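Local coordinates for PA1221 (Pseudomonas aeruginosa, PDB 4DG8), which belongs to the ANL clan of AMP-binding enzymes, includes a phosphopantetheine attachment (carrier) region, and holds adenosine monophosphate in a pocket of the present model, at residues 81-86 with 104-109; 125-130 with 142-147; 436-441 with 470-475; 458-463 with 483-488. One frame throughout, in Å; residues are numbered along the deposited sequence.

Contact 1. Residues 81-86 with 104-109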
loop_
_atom_site.group_PDB
_atom_site.type_symbol
_atom_site.label_atom_id
_atom_site.label_comp_id
_atom_site.label_asym_id
_atom_site.label_seq_id
_atom_site.Cartn_x
_atom_site.Cartn_y
_atom_site.Cartn_z
ATOM N N GLY A 81 -13.451 8.050 7.319
ATOM C CA GLY A 81 -12.431 8.626 6.465
ATOM C C GLY A 81 -11.397 9.437 7.219
ATOM O O GLY A 81 -11.694 9.996 8.266
ATOM N N VAL A 82 -10.187 9.507 6.670
ATOM C CA VAL A 82 -9.136 10.349 7.217
ATOM C C VAL A 82 -8.489 11.124 6.095
ATOM O O VAL A 82 -8.085 10.530 5.087
ATOM C CB VAL A 82 -8.064 9.520 7.921
ATOM C CG1 VAL A 82 -6.904 10.416 8.403
ATOM C CG2 VAL A 82 -8.682 8.762 9.078
ATOM N N TYR A 83 -8.420 12.447 6.250
ATOM C CA TYR A 83 -7.664 13.287 5.322
ATOM C C TYR A 83 -6.559 14.054 6.038
ATOM O O TYR A 83 -6.759 14.585 7.132
ATOM C CB TYR A 83 -8.582 14.259 4.556
ATOM C CG TYR A 83 -7.803 15.293 3.748
ATOM C CD1 TYR A 83 -7.143 14.937 2.580
ATOM C CD2 TYR A 83 -7.722 16.623 4.165
ATOM C CE1 TYR A 83 -6.425 15.865 1.849
ATOM C CE2 TYR A 83 -7.006 17.572 3.433
ATOM C CZ TYR A 83 -6.360 17.184 2.280
ATOM O OH TYR A 83 -5.640 18.107 1.559
ATOM N N GLY A 84 -5.369 14.035 5.455
ATOM C CA GLY A 84 -4.345 15.032 5.725
ATOM C C GLY A 84 -2.942 14.460 5.549
ATOM O O GLY A 84 -2.778 13.243 5.468
ATOM N N GLU A 85 -1.932 15.329 5.544
ATOM C CA GLU A 85 -0.535 14.891 5.505
ATOM C C GLU A 85 -0.188 14.188 6.815
ATOM O O GLU A 85 -0.858 14.400 7.823
ATOM C CB GLU A 85 0.414 16.086 5.307
ATOM C CG GLU A 85 0.261 16.819 3.976
ATOM C CD GLU A 85 0.464 15.909 2.780
ATOM O OE1 GLU A 85 1.144 14.875 2.921
ATOM O OE2 GLU A 85 -0.065 16.223 1.695
ATOM N N TYR A 86 0.857 13.364 6.825
ATOM C CA TYR A 86 1.185 12.692 8.070
ATOM C C TYR A 86 1.415 13.684 9.190
ATOM O O TYR A 86 2.235 14.596 9.067
ATOM C CB TYR A 86 2.365 11.730 7.926
ATOM C CG TYR A 86 1.900 10.419 7.377
ATOM C CD1 TYR A 86 2.356 9.956 6.154
ATOM C CD2 TYR A 86 0.952 9.668 8.060
ATOM C CE1 TYR A 86 1.898 8.771 5.632
ATOM C CE2 TYR A 86 0.486 8.477 7.547
ATOM C CZ TYR A 86 0.965 8.034 6.329
ATOM O OH TYR A 86 0.510 6.851 5.801
ATOM N N TYR A 104 -10.725 2.409 8.882
ATOM C CA TYR A 104 -10.330 3.669 8.280
ATOM C C TYR A 104 -10.148 3.581 6.779
ATOM O O TYR A 104 -9.871 2.517 6.215
ATOM C CB TYR A 104 -9.087 4.295 8.951
ATOM C CG TYR A 104 -7.799 3.490 8.936
ATOM C CD1 TYR A 104 -6.987 3.448 7.798
ATOM C CD2 TYR A 104 -7.352 2.825 10.093
ATOM C CE1 TYR A 104 -5.763 2.732 7.794
ATOM C CE2 TYR A 104 -6.126 2.110 10.100
ATOM C CZ TYR A 104 -5.341 2.068 8.950
ATOM O OH TYR A 104 -4.147 1.358 8.934
ATOM N N LEU A 105 -10.375 4.719 6.144
ATOM C CA LEU A 105 -10.212 4.867 4.702
ATOM C C LEU A 105 -9.519 6.188 4.408
ATOM O O LEU A 105 -9.955 7.239 4.911
ATOM C CB LEU A 105 -11.598 4.895 4.063
ATOM C CG LEU A 105 -11.691 5.350 2.619
ATOM C CD1 LEU A 105 -10.970 4.362 1.695
ATOM C CD2 LEU A 105 -13.166 5.504 2.241
ATOM N N TYR A 106 -8.467 6.168 3.591
ATOM C CA TYR A 106 -7.885 7.436 3.170
ATOM C C TYR A 106 -8.765 8.180 2.158
ATOM O O TYR A 106 -9.235 7.610 1.177
ATOM C CB TYR A 106 -6.449 7.318 2.621
ATOM C CG TYR A 106 -5.811 8.698 2.580
ATOM C CD1 TYR A 106 -5.664 9.437 3.761
ATOM C CD2 TYR A 106 -5.412 9.284 1.386
ATOM C CE1 TYR A 106 -5.121 10.710 3.766
ATOM C CE2 TYR A 106 -4.855 10.572 1.372
ATOM C CZ TYR A 106 -4.724 11.277 2.571
ATOM O OH TYR A 106 -4.184 12.540 2.602
ATOM N N ILE A 107 -8.968 9.467 2.394
ATOM C CA ILE A 107 -9.690 10.297 1.437
ATOM C C ILE A 107 -8.842 11.513 1.112
ATOM O O ILE A 107 -8.489 12.284 2.006
ATOM C CB ILE A 107 -11.064 10.754 1.981
ATOM C CG1 ILE A 107 -11.991 9.556 2.211
ATOM C CG2 ILE A 107 -11.722 11.743 1.010
ATOM C CD1 ILE A 107 -12.433 8.863 0.929
ATOM N N ASP A 108 -8.495 11.680 -0.160
ATOM C CA ASP A 108 -7.714 12.835 -0.559
ATOM C C ASP A 108 -8.677 13.917 -1.039
ATOM O O ASP A 108 -9.197 13.854 -2.154
ATOM C CB ASP A 108 -6.739 12.428 -1.671
ATOM C CG ASP A 108 -5.852 13.564 -2.115
ATOM O OD1 ASP A 108 -6.137 14.726 -1.758
ATOM O OD2 ASP A 108 -4.869 13.296 -2.837
ATOM N N LEU A 109 -8.848 14.948 -0.212
ATOM C CA LEU A 109 -9.828 15.997 -0.466
ATOM C C LEU A 109 -9.429 16.899 -1.641
ATOM O O LEU A 109 -10.223 17.714 -2.104
ATOM C CB LEU A 109 -10.115 16.800 0.818
ATOM C CG LEU A 109 -10.988 16.049 1.847
ATOM C CD1 LEU A 109 -11.141 16.801 3.150
ATOM C CD2 LEU A 109 -12.367 15.731 1.279
#

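Contact 2. Residues 125-130 with 142-147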
loop_
_atom_site.group_PDB
_atom_site.type_symbol
_atom_site.label_atom_id
_atom_site.label_comp_id
_atom_site.label_asym_id
_atom_site.label_seq_id
_atom_site.Cartn_x
_atom_site.Cartn_y
_atom_site.Cartn_z
ATOM N N CYS A 125 -18.832 5.202 3.690
ATOM C CA CYS A 125 -18.020 5.996 4.599
ATOM C C CYS A 125 -18.899 7.083 5.183
ATOM O O CYS A 125 -19.432 7.913 4.452
ATOM C CB CYS A 125 -16.853 6.631 3.857
ATOM S SG CYS A 125 -15.778 7.656 4.908
ATOM N N ARG A 126 -19.041 7.073 6.505
ATOM C CA ARG A 126 -20.051 7.896 7.171
ATOM C C ARG A 126 -19.579 9.316 7.459
ATOM O O ARG A 126 -20.373 10.236 7.534
ATOM C CB ARG A 126 -20.528 7.227 8.467
ATOM C CG ARG A 126 -20.910 5.744 8.316
ATOM C CD ARG A 126 -22.216 5.543 7.547
ATOM N NE ARG A 126 -23.372 6.000 8.317
ATOM C CZ ARG A 126 -23.920 5.332 9.328
ATOM N NH1 ARG A 126 -23.425 4.155 9.697
ATOM N NH2 ARG A 126 -24.973 5.838 9.964
ATOM N N LEU A 127 -18.285 9.462 7.702
ATOM C CA LEU A 127 -17.743 10.715 8.181
ATOM C C LEU A 127 -16.256 10.768 7.830
ATOM O O LEU A 127 -15.570 9.737 7.825
ATOM C CB LEU A 127 -17.948 10.791 9.701
ATOM C CG LEU A 127 -17.321 11.983 10.427
ATOM C CD1 LEU A 127 -17.864 13.272 9.820
ATOM C CD2 LEU A 127 -17.610 11.927 11.918
ATOM N N ILE A 128 -15.743 11.961 7.564
ATOM C CA ILE A 128 -14.335 12.090 7.241
ATOM C C ILE A 128 -13.657 12.995 8.263
ATOM O O ILE A 128 -14.078 14.142 8.470
ATOM C CB ILE A 128 -14.113 12.657 5.821
ATOM C CG1 ILE A 128 -14.691 11.716 4.755
ATOM C CG2 ILE A 128 -12.611 12.925 5.571
ATOM C CD1 ILE A 128 -14.749 12.339 3.365
ATOM N N LEU A 129 -12.594 12.491 8.881
ATOM C CA LEU A 129 -11.881 13.272 9.886
ATOM C C LEU A 129 -10.830 14.107 9.181
ATOM O O LEU A 129 -9.862 13.569 8.671
ATOM C CB LEU A 129 -11.205 12.333 10.882
ATOM C CG LEU A 129 -12.176 11.500 11.715
ATOM C CD1 LEU A 129 -11.411 10.584 12.656
ATOM C CD2 LEU A 129 -13.098 12.441 12.493
ATOM N N ASP A 130 -11.009 15.424 9.176
ATOM C CA ASP A 130 -10.116 16.295 8.423
ATOM C C ASP A 130 -8.978 16.718 9.322
ATOM O O ASP A 130 -9.200 17.421 10.301
ATOM C CB ASP A 130 -10.882 17.539 7.943
ATOM C CG ASP A 130 -10.039 18.438 7.041
ATOM O OD1 ASP A 130 -8.806 18.290 7.022
ATOM O OD2 ASP A 130 -10.610 19.297 6.349
ATOM N N PRO A 142 -19.006 14.540 4.029
ATOM C CA PRO A 142 -19.229 14.662 5.482
ATOM C C PRO A 142 -17.915 14.758 6.271
ATOM O O PRO A 142 -17.429 13.750 6.764
ATOM C CB PRO A 142 -20.006 13.382 5.835
ATOM C CG PRO A 142 -19.605 12.382 4.779
ATOM C CD PRO A 142 -19.237 13.171 3.524
ATOM N N CYS A 143 -17.356 15.966 6.356
ATOM C CA CYS A 143 -16.067 16.215 7.000
ATOM C C CYS A 143 -16.221 16.947 8.312
ATOM O O CYS A 143 -17.086 17.800 8.444
ATOM C CB CYS A 143 -15.187 17.105 6.125
ATOM S SG CYS A 143 -14.310 16.290 4.812
ATOM N N VAL A 144 -15.352 16.631 9.267
ATOM C CA VAL A 144 -15.256 17.403 10.496
ATOM C C VAL A 144 -13.803 17.769 10.771
ATOM O O VAL A 144 -12.906 16.971 10.512
ATOM C CB VAL A 144 -15.840 16.643 11.703
ATOM C CG1 VAL A 144 -17.306 16.360 11.474
ATOM C CG2 VAL A 144 -15.076 15.343 11.967
ATOM N N PRO A 145 -13.568 19.000 11.259
ATOM C CA PRO A 145 -12.204 19.434 11.594
ATOM C C PRO A 145 -11.728 18.685 12.825
ATOM O O PRO A 145 -12.386 18.727 13.863
ATOM C CB PRO A 145 -12.382 20.922 11.912
ATOM C CG PRO A 145 -13.804 21.030 12.413
ATOM C CD PRO A 145 -14.595 19.970 11.686
ATOM N N VAL A 146 -10.567 18.058 12.749
ATOM C CA VAL A 146 -10.193 17.146 13.815
ATOM C C VAL A 146 -9.694 17.898 15.054
ATOM O O VAL A 146 -9.792 17.397 16.161
ATOM C CB VAL A 146 -9.179 16.083 13.341
ATOM C CG1 VAL A 146 -7.756 16.641 13.386
ATOM C CG2 VAL A 146 -9.310 14.832 14.189
ATOM N N ARG A 147 -9.188 19.109 14.858
ATOM C CA ARG A 147 -8.687 19.911 15.967
ATOM C C ARG A 147 -9.830 20.656 16.643
ATOM O O ARG A 147 -9.688 21.195 17.743
ATOM C CB ARG A 147 -7.618 20.892 15.465
ATOM C CG ARG A 147 -6.287 20.220 15.138
ATOM C CD ARG A 147 -5.286 21.143 14.440
ATOM N NE ARG A 147 -4.179 20.359 13.894
ATOM C CZ ARG A 147 -4.247 19.666 12.760
ATOM N NH1 ARG A 147 -5.364 19.683 12.046
ATOM N NH2 ARG A 147 -3.202 18.957 12.335
#

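Contact 3. Residues 436-441 with 470-475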
loop_
_atom_site.group_PDB
_atom_site.type_symbol
_atom_site.label_atom_id
_atom_site.label_comp_id
_atom_site.label_asym_id
_atom_site.label_seq_id
_atom_site.Cartn_x
_atom_site.Cartn_y
_atom_site.Cartn_z
ATOM N N GLN A 436 -9.395 1.807 -23.147
ATOM C CA GLN A 436 -10.679 1.562 -23.794
ATOM C C GLN A 436 -11.642 2.687 -23.435
ATOM O O GLN A 436 -12.468 3.105 -24.250
ATOM C CB GLN A 436 -11.239 0.195 -23.384
ATOM C CG GLN A 436 -12.620 -0.129 -23.964
ATOM C CD GLN A 436 -12.660 -0.083 -25.490
ATOM O OE1 GLN A 436 -13.550 0.534 -26.077
ATOM N NE2 GLN A 436 -11.701 -0.744 -26.133
ATOM N N ARG A 437 -11.506 3.193 -22.215
ATOM C CA ARG A 437 -12.302 4.321 -21.753
ATOM C C ARG A 437 -12.015 5.622 -22.532
ATOM O O ARG A 437 -12.940 6.375 -22.869
ATOM C CB ARG A 437 -12.115 4.514 -20.246
ATOM C CG ARG A 437 -12.954 5.629 -19.680
ATOM C CD ARG A 437 -12.940 5.648 -18.153
ATOM N NE ARG A 437 -13.885 6.663 -17.686
ATOM C CZ ARG A 437 -13.883 7.220 -16.478
ATOM N NH1 ARG A 437 -12.976 6.869 -15.569
ATOM N NH2 ARG A 437 -14.799 8.140 -16.188
ATOM N N PHE A 438 -10.741 5.888 -22.818
ATOM C CA PHE A 438 -10.391 6.998 -23.700
ATOM C C PHE A 438 -10.983 6.806 -25.104
ATOM O O PHE A 438 -11.500 7.754 -25.697
ATOM C CB PHE A 438 -8.869 7.186 -23.793
ATOM C CG PHE A 438 -8.306 8.149 -22.781
ATOM C CD1 PHE A 438 -8.199 9.501 -23.077
ATOM C CD2 PHE A 438 -7.865 7.703 -21.541
ATOM C CE1 PHE A 438 -7.676 10.397 -22.150
ATOM C CE2 PHE A 438 -7.337 8.594 -20.607
ATOM C CZ PHE A 438 -7.246 9.941 -20.912
ATOM N N ARG A 439 -10.904 5.584 -25.631
ATOM C CA ARG A 439 -11.467 5.293 -26.954
ATOM C C ARG A 439 -12.927 5.725 -27.077
ATOM O O ARG A 439 -13.376 6.134 -28.151
ATOM C CB ARG A 439 -11.362 3.803 -27.289
ATOM C CG ARG A 439 -10.037 3.374 -27.866
ATOM C CD ARG A 439 -10.125 1.968 -28.430
ATOM N NE ARG A 439 -8.798 1.391 -28.594
ATOM C CZ ARG A 439 -8.110 0.823 -27.608
ATOM N NH1 ARG A 439 -8.635 0.752 -26.390
ATOM N NH2 ARG A 439 -6.900 0.327 -27.835
ATOM N N ARG A 440 -13.660 5.630 -25.970
ATOM C CA ARG A 440 -15.095 5.891 -25.965
ATOM C C ARG A 440 -15.490 7.377 -25.924
ATOM O O ARG A 440 -16.677 7.703 -26.054
ATOM C CB ARG A 440 -15.791 5.101 -24.843
ATOM C CG ARG A 440 -15.734 3.582 -25.035
ATOM C CD ARG A 440 -16.697 2.852 -24.113
ATOM N NE ARG A 440 -16.357 3.046 -22.709
ATOM C CZ ARG A 440 -16.000 2.068 -21.883
ATOM N NH1 ARG A 440 -15.954 0.811 -22.316
ATOM N NH2 ARG A 440 -15.702 2.351 -20.621
ATOM N N GLN A 441 -14.520 8.274 -25.744
ATOM C CA GLN A 441 -14.808 9.699 -25.906
ATOM C C GLN A 441 -15.169 9.929 -27.371
ATOM O O GLN A 441 -14.577 9.324 -28.272
ATOM C CB GLN A 441 -13.618 10.579 -25.514
ATOM C CG GLN A 441 -13.047 10.322 -24.131
ATOM C CD GLN A 441 -14.014 10.679 -23.015
ATOM O OE1 GLN A 441 -14.374 9.826 -22.202
ATOM N NE2 GLN A 441 -14.431 11.945 -22.963
ATOM N N ALA A 470 -11.096 17.050 -30.820
ATOM C CA ALA A 470 -11.616 15.952 -29.993
ATOM C C ALA A 470 -10.885 15.658 -28.667
ATOM O O ALA A 470 -11.144 14.623 -28.046
ATOM C CB ALA A 470 -11.731 14.675 -30.824
ATOM N N SER A 471 -9.957 16.522 -28.260
ATOM C CA SER A 471 -9.201 16.309 -27.015
ATOM C C SER A 471 -10.095 15.959 -25.811
ATOM O O SER A 471 -11.078 16.652 -25.530
ATOM C CB SER A 471 -8.343 17.541 -26.690
ATOM O OG SER A 471 -7.564 17.340 -25.521
ATOM N N PRO A 472 -9.738 14.881 -25.091
ATOM C CA PRO A 472 -10.531 14.294 -24.000
ATOM C C PRO A 472 -10.387 15.005 -22.643
ATOM O O PRO A 472 -10.098 14.346 -21.644
ATOM C CB PRO A 472 -9.954 12.881 -23.895
ATOM C CG PRO A 472 -8.514 13.063 -24.250
ATOM C CD PRO A 472 -8.498 14.118 -25.335
ATOM N N GLN A 473 -10.613 16.316 -22.607
ATOM C CA GLN A 473 -10.450 17.107 -21.383
ATOM C C GLN A 473 -11.502 16.797 -20.318
ATOM O O GLN A 473 -11.219 16.834 -19.110
ATOM C CB GLN A 473 -10.481 18.604 -21.718
ATOM C CG GLN A 473 -9.322 19.060 -22.584
ATOM C CD GLN A 473 -7.982 18.706 -21.972
ATOM O OE1 GLN A 473 -7.732 18.980 -20.795
ATOM N NE2 GLN A 473 -7.115 18.075 -22.761
ATOM N N ALA A 474 -12.713 16.496 -20.775
ATOM C CA ALA A 474 -13.830 16.245 -19.870
ATOM C C ALA A 474 -13.627 14.948 -19.106
ATOM O O ALA A 474 -14.100 14.807 -17.978
ATOM C CB ALA A 474 -15.152 16.221 -20.629
ATOM N N LEU A 475 -12.928 14.000 -19.725
ATOM C CA LEU A 475 -12.553 12.767 -19.039
ATOM C C LEU A 475 -11.481 13.036 -17.978
ATOM O O LEU A 475 -11.600 12.594 -16.833
ATOM C CB LEU A 475 -12.060 11.716 -20.035
ATOM C CG LEU A 475 -11.512 10.418 -19.433
ATOM C CD1 LEU A 475 -12.523 9.763 -18.489
ATOM C CD2 LEU A 475 -11.119 9.470 -20.551
#

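Contact 4. Residues 458-463 with 483-488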
loop_
_atom_site.group_PDB
_atom_site.type_symbol
_atom_site.label_atom_id
_atom_site.label_comp_id
_atom_site.label_asym_id
_atom_site.label_seq_id
_atom_site.Cartn_x
_atom_site.Cartn_y
_atom_site.Cartn_z
ATOM N N LYS A 458 6.802 7.399 -12.693
ATOM C CA LYS A 458 6.232 6.897 -13.921
ATOM C C LYS A 458 5.188 7.903 -14.376
ATOM O O LYS A 458 4.357 8.377 -13.590
ATOM C CB LYS A 458 5.595 5.517 -13.732
ATOM C CG LYS A 458 6.513 4.448 -13.153
ATOM C CD LYS A 458 6.017 4.027 -11.773
ATOM C CE LYS A 458 6.634 2.711 -11.317
ATOM N NZ LYS A 458 5.982 2.220 -10.062
ATOM N N GLN A 459 5.262 8.245 -15.652
ATOM C CA GLN A 459 4.329 9.151 -16.265
ATOM C C GLN A 459 3.532 8.356 -17.264
ATOM O O GLN A 459 4.061 7.484 -17.965
ATOM C CB GLN A 459 5.060 10.306 -16.956
ATOM C CG GLN A 459 5.703 11.281 -15.985
ATOM C CD GLN A 459 6.528 12.359 -16.673
ATOM O OE1 GLN A 459 6.874 12.243 -17.849
ATOM N NE2 GLN A 459 6.855 13.412 -15.933
ATOM N N LEU A 460 2.241 8.652 -17.285
ATOM C CA LEU A 460 1.324 8.106 -18.253
ATOM C C LEU A 460 1.315 9.077 -19.425
ATOM O O LEU A 460 1.339 10.294 -19.236
ATOM C CB LEU A 460 -0.059 8.001 -17.626
ATOM C CG LEU A 460 -1.100 7.110 -18.290
ATOM C CD1 LEU A 460 -0.606 5.671 -18.366
ATOM C CD2 LEU A 460 -2.403 7.200 -17.504
ATOM N N LEU A 461 1.328 8.536 -20.634
ATOM C CA LEU A 461 1.253 9.343 -21.842
ATOM C C LEU A 461 0.092 8.819 -22.666
ATOM O O LEU A 461 -0.097 7.609 -22.773
ATOM C CB LEU A 461 2.549 9.249 -22.648
ATOM C CG LEU A 461 3.829 9.799 -22.011
ATOM C CD1 LEU A 461 4.966 9.760 -23.017
ATOM C CD2 LEU A 461 3.614 11.214 -21.498
ATOM N N CYS A 462 -0.697 9.718 -23.239
ATOM C CA CYS A 462 -1.838 9.300 -24.049
ATOM C C CYS A 462 -1.755 9.787 -25.497
ATOM O O CYS A 462 -1.800 10.993 -25.755
ATOM C CB CYS A 462 -3.148 9.792 -23.432
ATOM S SG CYS A 462 -4.563 9.670 -24.562
ATOM N N ALA A 463 -1.648 8.843 -26.433
ATOM C CA ALA A 463 -1.684 9.161 -27.862
ATOM C C ALA A 463 -3.049 8.790 -28.438
ATOM O O ALA A 463 -3.605 7.749 -28.099
ATOM C CB ALA A 463 -0.575 8.423 -28.600
ATOM N N GLN A 483 -4.388 9.122 -12.242
ATOM C CA GLN A 483 -4.721 8.463 -13.504
ATOM C C GLN A 483 -4.707 9.375 -14.727
ATOM O O GLN A 483 -4.931 8.904 -15.841
ATOM C CB GLN A 483 -6.107 7.824 -13.428
ATOM C CG GLN A 483 -6.218 6.684 -12.451
ATOM C CD GLN A 483 -7.592 6.038 -12.480
ATOM O OE1 GLN A 483 -8.459 6.434 -13.255
ATOM N NE2 GLN A 483 -7.795 5.041 -11.626
ATOM N N ARG A 484 -4.492 10.673 -14.532
ATOM C CA ARG A 484 -4.506 11.601 -15.664
ATOM C C ARG A 484 -3.184 11.562 -16.392
ATOM O O ARG A 484 -2.136 11.750 -15.777
ATOM C CB ARG A 484 -4.776 13.032 -15.205
ATOM C CG ARG A 484 -6.159 13.244 -14.613
ATOM C CD ARG A 484 -6.198 14.567 -13.883
ATOM N NE ARG A 484 -7.417 14.727 -13.106
ATOM C CZ ARG A 484 -7.646 15.758 -12.304
ATOM N NH1 ARG A 484 -6.730 16.716 -12.179
ATOM N NH2 ARG A 484 -8.786 15.831 -11.632
ATOM N N PRO A 485 -3.219 11.313 -17.709
ATOM C CA PRO A 485 -1.960 11.302 -18.467
ATOM C C PRO A 485 -1.212 12.613 -18.287
ATOM O O PRO A 485 -1.835 13.674 -18.212
ATOM C CB PRO A 485 -2.422 11.160 -19.915
ATOM C CG PRO A 485 -3.723 10.433 -19.805
ATOM C CD PRO A 485 -4.371 10.932 -18.539
ATOM N N HIS A 486 0.110 12.528 -18.201
ATOM C CA HIS A 486 0.953 13.711 -18.142
ATOM C C HIS A 486 0.789 14.529 -19.423
ATOM O O HIS A 486 0.816 15.760 -19.398
ATOM C CB HIS A 486 2.416 13.307 -17.962
ATOM C CG HIS A 486 3.371 14.451 -18.071
ATOM N ND1 HIS A 486 3.515 15.396 -17.077
ATOM C CD2 HIS A 486 4.221 14.813 -19.061
ATOM C CE1 HIS A 486 4.417 16.287 -17.449
ATOM N NE2 HIS A 486 4.861 15.957 -18.648
ATOM N N ALA A 487 0.616 13.834 -20.543
ATOM C CA ALA A 487 0.393 14.492 -21.828
ATOM C C ALA A 487 -0.650 13.760 -22.673
ATOM O O ALA A 487 -0.585 12.538 -22.824
ATOM C CB ALA A 487 1.707 14.607 -22.593
ATOM N N CYS A 488 -1.610 14.504 -23.215
ATOM C CA CYS A 488 -2.536 13.960 -24.211
ATOM C C CYS A 488 -2.166 14.529 -25.565
ATOM O O CYS A 488 -2.224 15.743 -25.768
ATOM C CB CYS A 488 -3.976 14.345 -23.902
ATOM S SG CYS A 488 -4.737 13.375 -22.615
#

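Contact 1. Residues 81-86 with 104-109
Leu109 lies over the ring of Tyr83, its CB 3.8 Å from the ring centre in a CH-pi contact 5° off the normal. The leucine then runs on over the root of the ring, where its CD1 comes 3.6 Å from Tyr83 CD2. At the ring edge, close to the plane, Ile107 O stands 3.0 Å from Tyr83 CD1; the slightly positive aromatic C-H groups suit a carbonyl there. With CG anti to the backbone N (chi1 -164°), Tyr106 brings CD1 to 3.0 Å from Val82 O, and its OH makes a weak 3.3 Å hydrogen bond to Gly84 O. Gly84 has a positive phi that would jam a CB against the preceding carbonyl, which explains the glycine. Behind these side chains lie parallel strands 79-83 and 103-106, the two strands of a beta-alpha-beta crossover through helix 88-99. Val82 N donates to Leu105 O at 2.9 Å, and Ile107 N returns a nearly straight bond (172°) to Val82 O at 3.0 Å. Gly81, lacking a side chain, lets Ile107 pack close. Further out, Val82 and Tyr104 rest on Ile97 of the crossover helix, Ile107 packs on Cys120 of helix 113-123, and Asp108 OD1 accepts a bond from Lys110 N.

Contact 2. Residues 125-130 with 142-147
Ile128 O is gripped twice by the neighbouring strand: Val144 N donates to it at 2.9 Å, and Cys143 CA adds a C-H...O contact at 3.2 Å. The bond from Val144 N is fairly straight (160°) and meets the carbonyl almost head-on. Three more backbone bonds continue the ladder, from Ile128 N to Pro142 O at 2.6 Å, from Asp130 N to Val144 O at 2.8 Å and from Val146 N to Asp130 O at 2.9 Å. This is the pattern of a parallel pair, in which one residue bonds to two on the partner. The N atoms of Cys143 and Pro145 face away from strand 125-130, so a proline, with no N-H to give, fits at 145 without costing the ladder a bond.

Val144 carries the apolar part with its two methyls divided between two leucines. Leu127 crosses it at about a right angle and brings CD1 to 3.5 Å from Val144 CG1. Leu129 instead lies beside the valine, pointing the same way, its CD2 3.6 Å from Val144 CG2. On the face with Ile128, Cys143 SG, anti to the carbonyl carbon (chi1 -81°), lies 3.8 Å from Ile128 CB. Asp130 shares that face, and its OD1 is bonded to Ser132 OG.

Strand 143-145 is the outermost strand at this end of the sheet, while 125-130 has 79-83 on its other side. Leu127 and Val144 pack on Tyr68 of helix 55-72, and Leu129 reaches Cys93 and Ile97 of helix 88-99.

Contact 3. Residues 436-441 with 470-475
The end of helix 431-439 meets the start of helix 473-478 here, with Phe438, Arg437 and Gln441 gathered round Leu475 and Pro472. Leu475 CD2 stands over the Phe438 ring, 3.6 Å from its centre and 2° off the normal, a well-centred CH-pi contact. Pro472 takes the ring's edge: its CG lies in the ring plane, 3.5 Å from Phe438 CE1, and the two side chains cross at about a right angle. Face and edge of one buried aromatic are thus both met by aliphatic carbon, which suits phenylalanine.

The other methyl of Leu475 serves Arg437. CD1 sits 3.3 Å above the guanidinium plane, offset toward its rim and 3.5 Å from Arg437 NE. The arginine chain is extended from CG to NE, which puts NE out beside the leucine methyl. The methyl packs on the flat face of the group, whose N-H bonds point outward in its plane. Gln441 closes over the leucine from a third direction. A bend at chi2 (-66°) brings its CD to 3.7 Å from Leu475 CB, and its CG is 4.0 Å from Pro472 CB. No hydrogen bond links the segments.

Pro472 occupies the N-cap position of helix 473-478, where the lack of an N-H is no handicap. Beside it, Gln473 NE2 bonds Ser471 OG at 2.9 Å, almost straight. Phe438 also rests on Cys447 and Cys462, and Pro472 on Ile444 and Trp464, so both helices pack against a three-stranded sheet, an alpha/beta arrangement consistent with the small C-terminal domain of ANL enzymes.

Contact 4. Residues 458-463 with 483-488
Leu460 O and Ala487 O are the two carbonyls that join the backbones, the first accepting from His486 N at 2.8 Å along a bent path and the second from Cys462 N at 2.9 Å and 167°. The parallel pairing is regular at Cys462 and Cys488, whereas ahead of it Pro485 and His486 still belong to the loop that leads into the strand.

The Gln459 amide stacks on the His486 imidazole. The side chains lie side by side and point the same way, with planes 11° apart and Gln459 NE2 4.0 Å above the ring centre. Beyond CG the glutamine is extended (chi2 175°), which sends CD out alongside the ring. Its OE1 is held from elsewhere by Arg452 NE, fixing the amide that the histidine covers. Leu461 CD2 comes to the edge of the same ring, and also lies 4.0 Å from Ala487 CB, an ordinary apolar contact on the same face of the sheet.

Strand 457-466, helix 473-478 and strand 487-490 form a beta-alpha-beta unit, and the segments meet where its second strand begins. On the face with Cys462, compact apolar groups fit together. Pro485 CG is 3.7 Å from Cys462 CB, and Cys488 SG is 4.0 Å from the same CB. The two sulfurs, Cys462 SG and Cys488 SG, are 4.2 Å apart, too far for a disulfide. Leu460 sends CD2 to 3.5 Å from Gln483 O and lies alongside Pro485, while it also packs on Leu431 and Leu434 of helix 431-439.

How the contacts relate
From the N terminus, contact 1 closes first, bringing the chain back beside itself after helix 88-99. Contact 2 follows in series, closing a loop of 11 residues without helix or strand. The two share a sheet: Gly81 N and O probably bond Leu127 O and Leu129 N, so the order runs 143-145, 125-130, 79-83, 103-106. Contacts 3 and 4 come much later and cross, since 458-463 lies between the segments of contact 3 and 470-475 between those of contact 4. They meet where Phe438 touches Pro485 and Cys462, tying two helices to one three-stranded sheet. Contacts 1 and 4 come no nearer than about 10 Å between nearest atoms.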